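Local coordinates for fibronectin type III domain-containing protein (Simiduia agarivorans, PDB 6P2K) that probably hydrolyses the backbone of xyloglucan and related beta-glucans as a family 74 glycoside hydrolase, this chain being its beta-propeller part, with zinc ions bound, at residues R122-D125 and D126-G129; N682-G685 and N686-K689; S706-H710 and D711-G715. All coordinates share one frame; numbering follows the deposited sequence.

Interaction 1 (R122-D125 and D126-G129). With ZN (zinc ion), chain Q.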
ATOM      1  N   ARG B 122      33.065 -31.005  35.336  1.00 35.86           N
ATOM      2  CA  ARG B 122      33.066 -30.546  33.936  1.00 35.30           C
ATOM      3  C   ARG B 122      33.717 -29.164  33.884  1.00 35.60           C
ATOM      4  O   ARG B 122      34.794 -28.980  34.471  1.00 36.45           O
ATOM      5  CB  ARG B 122      31.645 -30.623  33.394  1.00 34.87           C
ATOM      6  CG  ARG B 122      31.070 -32.018  33.399  1.00 33.26           C
ATOM      7  CD  ARG B 122      29.844 -32.124  32.508  1.00 34.22           C
ATOM      8  NE  ARG B 122      29.441 -33.516  32.348  1.00 36.24           N
ATOM      9  CZ  ARG B 122      29.684 -34.246  31.264  1.00 36.51           C
ATOM     10  NH1 ARG B 122      30.319 -33.713  30.228  1.00 32.43           N
ATOM     11  NH2 ARG B 122      29.285 -35.511  31.215  1.00 37.39           N
ATOM     12  N   ASP B 123      33.118 -28.187  33.206  1.00 35.33           N
ATOM     13  CA  ASP B 123      33.649 -26.835  33.106  1.00 39.05           C
ATOM     14  C   ASP B 123      33.022 -25.882  34.114  1.00 41.91           C
ATOM     15  O   ASP B 123      33.235 -24.669  34.021  1.00 43.65           O
ATOM     16  CB  ASP B 123      33.440 -26.301  31.688  1.00 37.78           C
ATOM     17  CG  ASP B 123      31.996 -26.432  31.223  1.00 40.15           C
ATOM     18  OD1 ASP B 123      31.334 -27.424  31.605  1.00 41.64           O
ATOM     19  OD2 ASP B 123      31.521 -25.546  30.481  1.00 39.13           O
ATOM     20  N   ASP B 124      32.253 -26.396  35.073  1.00 43.21           N
ATOM     21  CA  ASP B 124      31.569 -25.548  36.041  1.00 48.84           C
ATOM     22  C   ASP B 124      32.509 -25.124  37.162  1.00 47.61           C
ATOM     23  O   ASP B 124      32.198 -25.313  38.342  1.00 43.13           O
ATOM     24  CB  ASP B 124      30.353 -26.273  36.623  1.00 58.65           C
ATOM     25  CG  ASP B 124      29.049 -25.846  35.976  1.00 68.69           C
ATOM     26  OD1 ASP B 124      29.081 -25.114  34.961  1.00 79.72           O
ATOM     27  OD2 ASP B 124      27.983 -26.243  36.490  1.00 72.93           O
ATOM     28  N   ASP B 125      33.658 -24.542  36.807  1.00 45.49           N
ATOM     29  CA  ASP B 125      34.631 -24.157  37.822  1.00 47.29           C
ATOM     30  C   ASP B 125      34.092 -23.061  38.732  1.00 47.99           C
ATOM     31  O   ASP B 125      34.510 -22.958  39.891  1.00 48.97           O
ATOM     32  CB  ASP B 125      35.935 -23.710  37.160  1.00 49.00           C
ATOM     33  CG  ASP B 125      36.775 -24.881  36.677  1.00 50.99           C
ATOM     34  OD1 ASP B 125      37.444 -25.524  37.516  1.00 53.35           O
ATOM     35  OD2 ASP B 125      36.762 -25.164  35.458  1.00 51.13           O
ATOM     36  N   ASP B 126      33.165 -22.243  38.239  1.00 46.32           N
ATOM     37  CA  ASP B 126      32.586 -21.184  39.054  1.00 50.83           C
ATOM     38  C   ASP B 126      31.525 -21.692  40.023  1.00 47.79           C
ATOM     39  O   ASP B 126      30.976 -20.893  40.787  1.00 49.37           O
ATOM     40  CB  ASP B 126      31.998 -20.089  38.158  1.00 57.94           C
ATOM     41  CG  ASP B 126      31.034 -20.632  37.117  1.00 66.70           C
ATOM     42  OD1 ASP B 126      31.117 -21.837  36.788  1.00 69.30           O
ATOM     43  OD2 ASP B 126      30.192 -19.850  36.624  1.00 68.52           O
ATOM     44  N   PHE B 127      31.232 -22.993  40.021  1.00 46.24           N
ATOM     45  CA  PHE B 127      30.242 -23.568  40.919  1.00 46.19           C
ATOM     46  C   PHE B 127      30.812 -24.583  41.900  1.00 43.06           C
ATOM     47  O   PHE B 127      30.091 -24.995  42.816  1.00 41.44           O
ATOM     48  CB  PHE B 127      29.116 -24.248  40.122  1.00 45.67           C
ATOM     49  CG  PHE B 127      28.118 -23.290  39.528  1.00 48.48           C
ATOM     50  CD1 PHE B 127      28.333 -22.730  38.279  1.00 47.27           C
ATOM     51  CD2 PHE B 127      26.959 -22.961  40.214  1.00 49.95           C
ATOM     52  CE1 PHE B 127      27.417 -21.852  37.729  1.00 47.20           C
ATOM     53  CE2 PHE B 127      26.036 -22.085  39.668  1.00 49.90           C
ATOM     54  CZ  PHE B 127      26.266 -21.529  38.423  1.00 48.23           C
ATOM     55  N   ILE B 128      32.071 -25.003  41.742  1.00 43.33           N
ATOM     56  CA  ILE B 128      32.619 -26.054  42.594  1.00 46.36           C
ATOM     57  C   ILE B 128      32.676 -25.628  44.056  1.00 48.02           C
ATOM     58  O   ILE B 128      32.740 -26.481  44.948  1.00 51.27           O
ATOM     59  CB  ILE B 128      34.011 -26.484  42.076  1.00 47.48           C
ATOM     60  CG1 ILE B 128      34.479 -27.776  42.756  1.00 47.22           C
ATOM     61  CG2 ILE B 128      35.031 -25.379  42.294  1.00 47.09           C
ATOM     62  CD1 ILE B 128      33.429 -28.868  42.804  1.00 45.97           C
ATOM     63  N   GLY B 129      32.627 -24.329  44.331  1.00 48.29           N
ATOM     64  CA  GLY B 129      32.699 -23.854  45.695  1.00 49.96           C
ATOM     65  C   GLY B 129      31.382 -23.588  46.388  1.00 51.59           C
ATOM     66  O   GLY B 129      31.389 -23.113  47.529  1.00 58.42           O
TER
HETATM   67 ZN    ZN Q 802      28.210 -24.917  33.134  0.76 69.04          ZN
HETATM   68  O   HOH W   1      30.342 -22.016  34.268  1.00 51.37           O
HETATM   69  O   HOH W   2      26.462 -23.849  33.606  1.00 70.30           O
HETATM   70  O   HOH W   3      29.439 -23.338  32.491  1.00 68.17           O
HETATM   71  O   HOH W   4      28.943 -26.882  33.346  1.00 65.66           O
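The ring of Phe127 lies obliquely against the carboxylate of Asp124, with Phe127 CD1 3.9 Å from Asp124 CG and the two planes 30° apart. The turn between them is set by the backbone: Phe127 N donates to Asp124 O at 3.0 Å, from above the carbonyl plane. With Phe127 CG beside its own N and anti to the carbonyl carbon (chi1 -77°), the ring lands next to the acid. A carboxylate suits this place because both oxygens have work. Asp124 OD1 binds the zinc ion at 2.0 Å, and three waters and Gln16 OE1 complete the set of ligands. Asp124 OD2 forms a salt bridge with Arg59, which also makes a cation-pi contact with Phe127, so one arginine probably offsets the acid's charge while packing on the ring. Asp126 OD1 receives a hydrogen bond of 2.6 Å from a water that also bonds weakly, at 3.4 Å, to Asp124 OD1, linking two like-charged groups. Asp125 OD1 takes the indole N-H of Trp121. All this belongs to the loop between strands 114-119 and 139-144, the two inner strands of a four-stranded antiparallel blade of the beta-propeller; strand 265-270 touches Arg122 and Asp123.

Interaction 2 (N682-G685 and N686-K689)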
ATOM      1  N   ASN B 682      17.430 -32.860  55.162  1.00 41.86           N
ATOM      2  CA  ASN B 682      18.340 -33.476  56.118  1.00 45.38           C
ATOM      3  C   ASN B 682      19.798 -33.365  55.693  1.00 46.34           C
ATOM      4  O   ASN B 682      20.687 -33.491  56.543  1.00 48.19           O
ATOM      5  CB  ASN B 682      17.959 -34.940  56.331  1.00 49.86           C
ATOM      6  CG  ASN B 682      16.743 -35.095  57.222  1.00 56.70           C
ATOM      7  OD1 ASN B 682      16.617 -34.419  58.245  1.00 58.90           O
ATOM      8  ND2 ASN B 682      15.837 -35.984  56.835  1.00 59.70           N
ATOM      9  N   SER B 683      20.065 -33.121  54.409  1.00 44.37           N
ATOM     10  CA  SER B 683      21.437 -33.008  53.928  1.00 44.33           C
ATOM     11  C   SER B 683      21.941 -31.569  53.955  1.00 40.56           C
ATOM     12  O   SER B 683      23.030 -31.302  54.472  1.00 40.38           O
ATOM     13  CB  SER B 683      21.553 -33.575  52.509  1.00 47.58           C
ATOM     14  OG  SER B 683      21.208 -34.950  52.473  1.00 52.10           O
ATOM     15  N   VAL B 684      21.164 -30.632  53.411  1.00 36.11           N
ATOM     16  CA  VAL B 684      21.648 -29.271  53.211  1.00 36.51           C
ATOM     17  C   VAL B 684      20.695 -28.251  53.821  1.00 35.82           C
ATOM     18  O   VAL B 684      20.874 -27.042  53.637  1.00 34.99           O
ATOM     19  CB  VAL B 684      21.857 -28.985  51.713  1.00 35.49           C
ATOM     20  CG1 VAL B 684      23.009 -29.814  51.175  1.00 35.71           C
ATOM     21  CG2 VAL B 684      20.584 -29.277  50.942  1.00 32.04           C
ATOM     22  N   GLY B 685      19.683 -28.724  54.551  1.00 35.04           N
ATOM     23  CA  GLY B 685      18.739 -27.803  55.165  1.00 35.26           C
ATOM     24  C   GLY B 685      19.389 -26.838  56.137  1.00 39.23           C
ATOM     25  O   GLY B 685      18.888 -25.730  56.348  1.00 39.01           O
ATOM     26  N   ASN B 686      20.514 -27.238  56.734  1.00 41.99           N
ATOM     27  CA  ASN B 686      21.245 -26.361  57.641  1.00 44.08           C
ATOM     28  C   ASN B 686      21.865 -25.168  56.926  1.00 42.44           C
ATOM     29  O   ASN B 686      22.244 -24.197  57.589  1.00 44.84           O
ATOM     30  CB  ASN B 686      22.330 -27.157  58.359  1.00 51.99           C
ATOM     31  CG  ASN B 686      23.126 -28.022  57.412  1.00 60.48           C
ATOM     32  OD1 ASN B 686      22.722 -29.140  57.091  1.00 67.05           O
ATOM     33  ND2 ASN B 686      24.256 -27.507  56.947  1.00 62.11           N
ATOM     34  N   ARG B 687      21.986 -25.219  55.598  1.00 41.41           N
ATOM     35  CA  ARG B 687      22.485 -24.086  54.829  1.00 39.25           C
ATOM     36  C   ARG B 687      21.383 -23.212  54.252  1.00 35.68           C
ATOM     37  O   ARG B 687      21.669 -22.088  53.824  1.00 34.13           O
ATOM     38  CB  ARG B 687      23.367 -24.562  53.667  1.00 40.35           C
ATOM     39  CG  ARG B 687      24.138 -25.842  53.905  1.00 41.90           C
ATOM     40  CD  ARG B 687      25.253 -25.950  52.883  1.00 42.51           C
ATOM     41  NE  ARG B 687      26.029 -27.176  53.021  1.00 43.69           N
ATOM     42  CZ  ARG B 687      27.346 -27.241  52.861  1.00 42.77           C
ATOM     43  NH1 ARG B 687      28.034 -26.145  52.564  1.00 37.72           N
ATOM     44  NH2 ARG B 687      27.978 -28.398  53.004  1.00 45.97           N
ATOM     45  N   PHE B 688      20.144 -23.696  54.222  1.00 33.28           N
ATOM     46  CA  PHE B 688      19.081 -22.991  53.522  1.00 29.33           C
ATOM     47  C   PHE B 688      18.768 -21.665  54.200  1.00 29.11           C
ATOM     48  O   PHE B 688      18.548 -21.610  55.412  1.00 33.70           O
ATOM     49  CB  PHE B 688      17.819 -23.848  53.457  1.00 27.77           C
ATOM     50  CG  PHE B 688      16.671 -23.173  52.757  1.00 29.08           C
ATOM     51  CD1 PHE B 688      16.639 -23.091  51.375  1.00 25.75           C
ATOM     52  CD2 PHE B 688      15.630 -22.612  53.480  1.00 28.77           C
ATOM     53  CE1 PHE B 688      15.586 -22.468  50.726  1.00 24.61           C
ATOM     54  CE2 PHE B 688      14.578 -21.987  52.839  1.00 25.71           C
ATOM     55  CZ  PHE B 688      14.556 -21.916  51.460  1.00 26.20           C
ATOM     56  N   LYS B 689      18.742 -20.599  53.407  1.00 29.74           N
ATOM     57  CA  LYS B 689      18.327 -19.280  53.859  1.00 31.04           C
ATOM     58  C   LYS B 689      16.968 -18.956  53.255  1.00 28.09           C
ATOM     59  O   LYS B 689      16.724 -19.220  52.074  1.00 26.14           O
ATOM     60  CB  LYS B 689      19.356 -18.215  53.471  1.00 30.68           C
ATOM     61  CG  LYS B 689      20.779 -18.560  53.904  1.00 33.87           C
ATOM     62  CD  LYS B 689      21.766 -17.465  53.530  1.00 36.04           C
ATOM     63  CE  LYS B 689      21.918 -17.338  52.020  1.00 34.36           C
ATOM     64  NZ  LYS B 689      22.619 -18.515  51.432  1.00 32.88           N
TER
HETATM   65  O   HOH W   5      24.832 -29.383  54.854  1.00 49.83           O
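From Val684 to Phe688 the backbone makes two overlapping type I beta turns, with Arg687 N donating to Val684 O at 2.9 Å and Phe688 N to Gly685 O at 3.2 Å. These turns carry the chain from the short helix 681-684 into the loop that leads to strand 697-699, the first strand of a four-stranded propeller-type sheet. Both donors come from above their carbonyl planes, not along a lone pair, and Gly685 adopts a helical conformation that needs no special residue. On the outer side one water ties three groups together: it donates to Ser683 O at 2.7 Å and accepts from Asn686 ND2 at 2.9 Å and from Arg687 NE at 3.1 Å. Asn686 CG, between the backbone N and the carbonyl carbon (chi1 47°), folds the amide back toward Ser683; asparagine suits the place because this short amide lets ND2 donate to the water held by Ser683 O. Arg687 reaches the same water through an extended chain whose CG rests 3.5 Å from Val684 O; its NH1 makes a weak hydrogen bond to Phe131 O. On the inner side Val684 and Phe688 are buried and both touch Leu714, while Phe688 also meets Phe690 edge to face. Phe688 CG is anti to the backbone N (chi1 179°), which points the ring away from the turn, toward those partners. The turn itself places Phe688 CB 3.6 Å from Gly685 O.

Interaction 3 (S706-H710 and D711-G715)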
ATOM      1  N   SER B 706       7.257 -17.060  47.124  1.00 21.56           N
ATOM      2  CA  SER B 706       8.019 -18.297  46.999  1.00 24.97           C
ATOM      3  C   SER B 706       9.359 -18.150  47.704  1.00 25.47           C
ATOM      4  O   SER B 706      10.119 -17.223  47.407  1.00 23.26           O
ATOM      5  CB  SER B 706       8.228 -18.664  45.525  1.00 23.73           C
ATOM      6  OG  SER B 706       9.281 -19.596  45.370  1.00 30.71           O
ATOM      7  N   TYR B 707       9.647 -19.071  48.625  1.00 20.61           N
ATOM      8  CA  TYR B 707      10.911 -19.080  49.358  1.00 23.46           C
ATOM      9  C   TYR B 707      11.935 -19.909  48.592  1.00 24.50           C
ATOM     10  O   TYR B 707      11.690 -21.081  48.287  1.00 24.55           O
ATOM     11  CB  TYR B 707      10.715 -19.640  50.765  1.00 23.86           C
ATOM     12  CG  TYR B 707      10.369 -18.598  51.804  1.00 27.78           C
ATOM     13  CD1 TYR B 707      11.202 -17.510  52.028  1.00 26.96           C
ATOM     14  CD2 TYR B 707       9.211 -18.706  52.567  1.00 30.91           C
ATOM     15  CE1 TYR B 707      10.895 -16.556  52.979  1.00 26.44           C
ATOM     16  CE2 TYR B 707       8.894 -17.757  53.521  1.00 32.50           C
ATOM     17  CZ  TYR B 707       9.739 -16.683  53.721  1.00 32.59           C
ATOM     18  OH  TYR B 707       9.426 -15.734  54.669  1.00 35.62           O
ATOM     19  N   TYR B 708      13.087 -19.307  48.301  1.00 22.77           N
ATOM     20  CA  TYR B 708      14.061 -19.923  47.407  1.00 22.67           C
ATOM     21  C   TYR B 708      15.439 -19.342  47.690  1.00 27.39           C
ATOM     22  O   TYR B 708      15.590 -18.119  47.774  1.00 29.40           O
ATOM     23  CB  TYR B 708      13.653 -19.686  45.948  1.00 23.46           C
ATOM     24  CG  TYR B 708      14.675 -20.100  44.920  1.00 25.65           C
ATOM     25  CD1 TYR B 708      14.837 -21.435  44.573  1.00 28.00           C
ATOM     26  CD2 TYR B 708      15.462 -19.154  44.279  1.00 26.05           C
ATOM     27  CE1 TYR B 708      15.766 -21.815  43.621  1.00 28.97           C
ATOM     28  CE2 TYR B 708      16.390 -19.525  43.326  1.00 25.93           C
ATOM     29  CZ  TYR B 708      16.540 -20.854  43.002  1.00 26.86           C
ATOM     30  OH  TYR B 708      17.470 -21.223  42.056  1.00 31.10           O
ATOM     31  N   ASP B 709      16.437 -20.214  47.833  1.00 27.97           N
ATOM     32  CA  ASP B 709      17.819 -19.809  48.098  1.00 28.60           C
ATOM     33  C   ASP B 709      18.634 -20.064  46.833  1.00 29.28           C
ATOM     34  O   ASP B 709      19.019 -21.203  46.547  1.00 27.67           O
ATOM     35  CB  ASP B 709      18.394 -20.559  49.297  1.00 30.24           C
ATOM     36  CG  ASP B 709      19.709 -19.968  49.789  1.00 35.21           C
ATOM     37  OD1 ASP B 709      20.389 -19.264  49.009  1.00 35.73           O
ATOM     38  OD2 ASP B 709      20.069 -20.212  50.961  1.00 36.77           O
ATOM     39  N   HIS B 710      18.907 -18.992  46.086  1.00 31.52           N
ATOM     40  CA  HIS B 710      19.625 -19.110  44.824  1.00 38.15           C
ATOM     41  C   HIS B 710      21.060 -19.590  45.006  1.00 39.95           C
ATOM     42  O   HIS B 710      21.671 -20.051  44.037  1.00 40.59           O
ATOM     43  CB  HIS B 710      19.622 -17.765  44.098  1.00 48.47           C
ATOM     44  CG  HIS B 710      20.624 -16.788  44.631  1.00 59.95           C
ATOM     45  ND1 HIS B 710      20.362 -15.964  45.706  1.00 62.63           N
ATOM     46  CD2 HIS B 710      21.890 -16.504  44.241  1.00 63.15           C
ATOM     47  CE1 HIS B 710      21.423 -15.216  45.954  1.00 63.15           C
ATOM     48  NE2 HIS B 710      22.364 -15.525  45.079  1.00 63.36           N
ATOM     49  N   ASP B 711      21.615 -19.480  46.215  1.00 42.31           N
ATOM     50  CA  ASP B 711      22.986 -19.929  46.438  1.00 44.18           C
ATOM     51  C   ASP B 711      23.118 -21.436  46.284  1.00 42.94           C
ATOM     52  O   ASP B 711      24.199 -21.932  45.945  1.00 45.18           O
ATOM     53  CB  ASP B 711      23.466 -19.499  47.823  1.00 47.55           C
ATOM     54  CG  ASP B 711      23.817 -18.030  47.886  1.00 50.17           C
ATOM     55  OD1 ASP B 711      24.348 -17.503  46.886  1.00 52.14           O
ATOM     56  OD2 ASP B 711      23.563 -17.405  48.936  1.00 50.54           O
ATOM     57  N   TYR B 712      22.039 -22.178  46.525  1.00 38.77           N
ATOM     58  CA  TYR B 712      22.059 -23.623  46.383  1.00 37.25           C
ATOM     59  C   TYR B 712      20.963 -24.153  45.470  1.00 37.17           C
ATOM     60  O   TYR B 712      20.825 -25.375  45.346  1.00 39.24           O
ATOM     61  CB  TYR B 712      21.946 -24.298  47.761  1.00 34.60           C
ATOM     62  CG  TYR B 712      22.843 -23.687  48.815  1.00 32.57           C
ATOM     63  CD1 TYR B 712      24.218 -23.880  48.781  1.00 35.84           C
ATOM     64  CD2 TYR B 712      22.315 -22.917  49.842  1.00 31.32           C
ATOM     65  CE1 TYR B 712      25.046 -23.323  49.742  1.00 37.54           C
ATOM     66  CE2 TYR B 712      23.130 -22.353  50.807  1.00 34.74           C
ATOM     67  CZ  TYR B 712      24.496 -22.560  50.753  1.00 39.48           C
ATOM     68  OH  TYR B 712      25.315 -22.004  51.712  1.00 42.21           O
ATOM     69  N   GLN B 713      20.186 -23.275  44.828  1.00 35.74           N
ATOM     70  CA  GLN B 713      19.087 -23.675  43.945  1.00 39.45           C
ATOM     71  C   GLN B 713      18.067 -24.537  44.686  1.00 37.73           C
ATOM     72  O   GLN B 713      17.558 -25.526  44.156  1.00 38.40           O
ATOM     73  CB  GLN B 713      19.603 -24.398  42.699  1.00 44.22           C
ATOM     74  CG  GLN B 713      20.573 -23.584  41.870  1.00 50.54           C
ATOM     75  CD  GLN B 713      21.350 -24.438  40.888  1.00 60.81           C
ATOM     76  OE1 GLN B 713      22.340 -23.991  40.308  1.00 64.83           O
ATOM     77  NE2 GLN B 713      20.905 -25.678  40.698  1.00 60.32           N
ATOM     78  N   LEU B 714      17.769 -24.158  45.922  1.00 35.44           N
ATOM     79  CA  LEU B 714      16.809 -24.867  46.754  1.00 32.02           C
ATOM     80  C   LEU B 714      15.545 -24.032  46.882  1.00 31.22           C
ATOM     81  O   LEU B 714      15.602 -22.864  47.281  1.00 28.99           O
ATOM     82  CB  LEU B 714      17.397 -25.166  48.133  1.00 30.41           C
ATOM     83  CG  LEU B 714      18.633 -26.068  48.119  1.00 33.32           C
ATOM     84  CD1 LEU B 714      19.304 -26.091  49.483  1.00 33.26           C
ATOM     85  CD2 LEU B 714      18.250 -27.474  47.681  1.00 33.66           C
ATOM     86  N   GLY B 715      14.410 -24.628  46.529  1.00 32.06           N
ATOM     87  CA  GLY B 715      13.129 -23.974  46.698  1.00 30.63           C
ATOM     88  C   GLY B 715      12.330 -24.604  47.818  1.00 30.51           C
ATOM     89  O   GLY B 715      12.034 -25.803  47.773  1.00 26.57           O
TER
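Asp709 and Leu714 face each other as a hydrogen-bonded antiparallel pair where strand 702-709 turns back into strand 714-723. Asp709 N gives Leu714 O a short, nearly straight bond of 2.8 Å (166° at the hydrogen). In return, Asp709 O is gripped from opposite faces of its plane, by Tyr712 N at 3.2 Å and by Leu714 N at 3.3 Å. The side chain supplies another acceptor: Asp709 CG lies anti to its own N (chi1 -168°), which directs OD1 into the loop, where it takes the Asp711 N-H at 3.1 Å on its anti side, the donor standing 33° out of the carboxylate plane. This is an Asx turn, a role to which the short aspartate is well fitted. Asp711 OD2 comes within 3.7 Å of Asp709 OD1, a closeness of like charges that Lys689 probably eases through salt bridges to Asp709 OD2 and Asp711 OD2. With an alanine in place of Asp709, Asp711 N would probably lose its acceptor in the turn and Lys689 would probably be left with a single carboxylate. Tyr712 presents its edge to Asp709, CD2 lying 3.7 Å from Asp709 OD2, while Asp711 CB sits over the centre of one ring face.

On the other face of the sheet the Tyr708 ring runs alongside Gln713, with Tyr708 OH 3.5 Å from Gln713 CA. Gly715, having no side chain, lets the edge of that ring lie against its CA. The amide oxygen of Gln713 is bound by Arg59. With Gln713 in the left-handed helical region, it and Leu714 both oppose Asp709: a G1 beta bulge closing the hairpin between the two middle strands of a four-stranded antiparallel propeller blade.

In the fold
Interactions 2 and 3 are the close pair, their centres 11 Å apart, and the loop of 686-689 lies directly against the hairpin turn. Besides the charge link, Lys689 NZ to Asp711 OD2 at 2.9 Å, Arg687 O lies 3.4 Å from Tyr712 CE2, and Phe688 CE1 is 3.5 Å from Leu714 O. Interaction 1 comes from a distant part of the sequence, yet touches interaction 3, with Phe127 CE2 4.2 Å from Gln713 OE1. Arg59 binds both Asp124 and Gln713, so it joins the zinc loop to the hairpin; the side chain of Gln713 is about 9 Å from the zinc ion. Interactions 1 and 2 approach only to about 7 Å between nearest atoms.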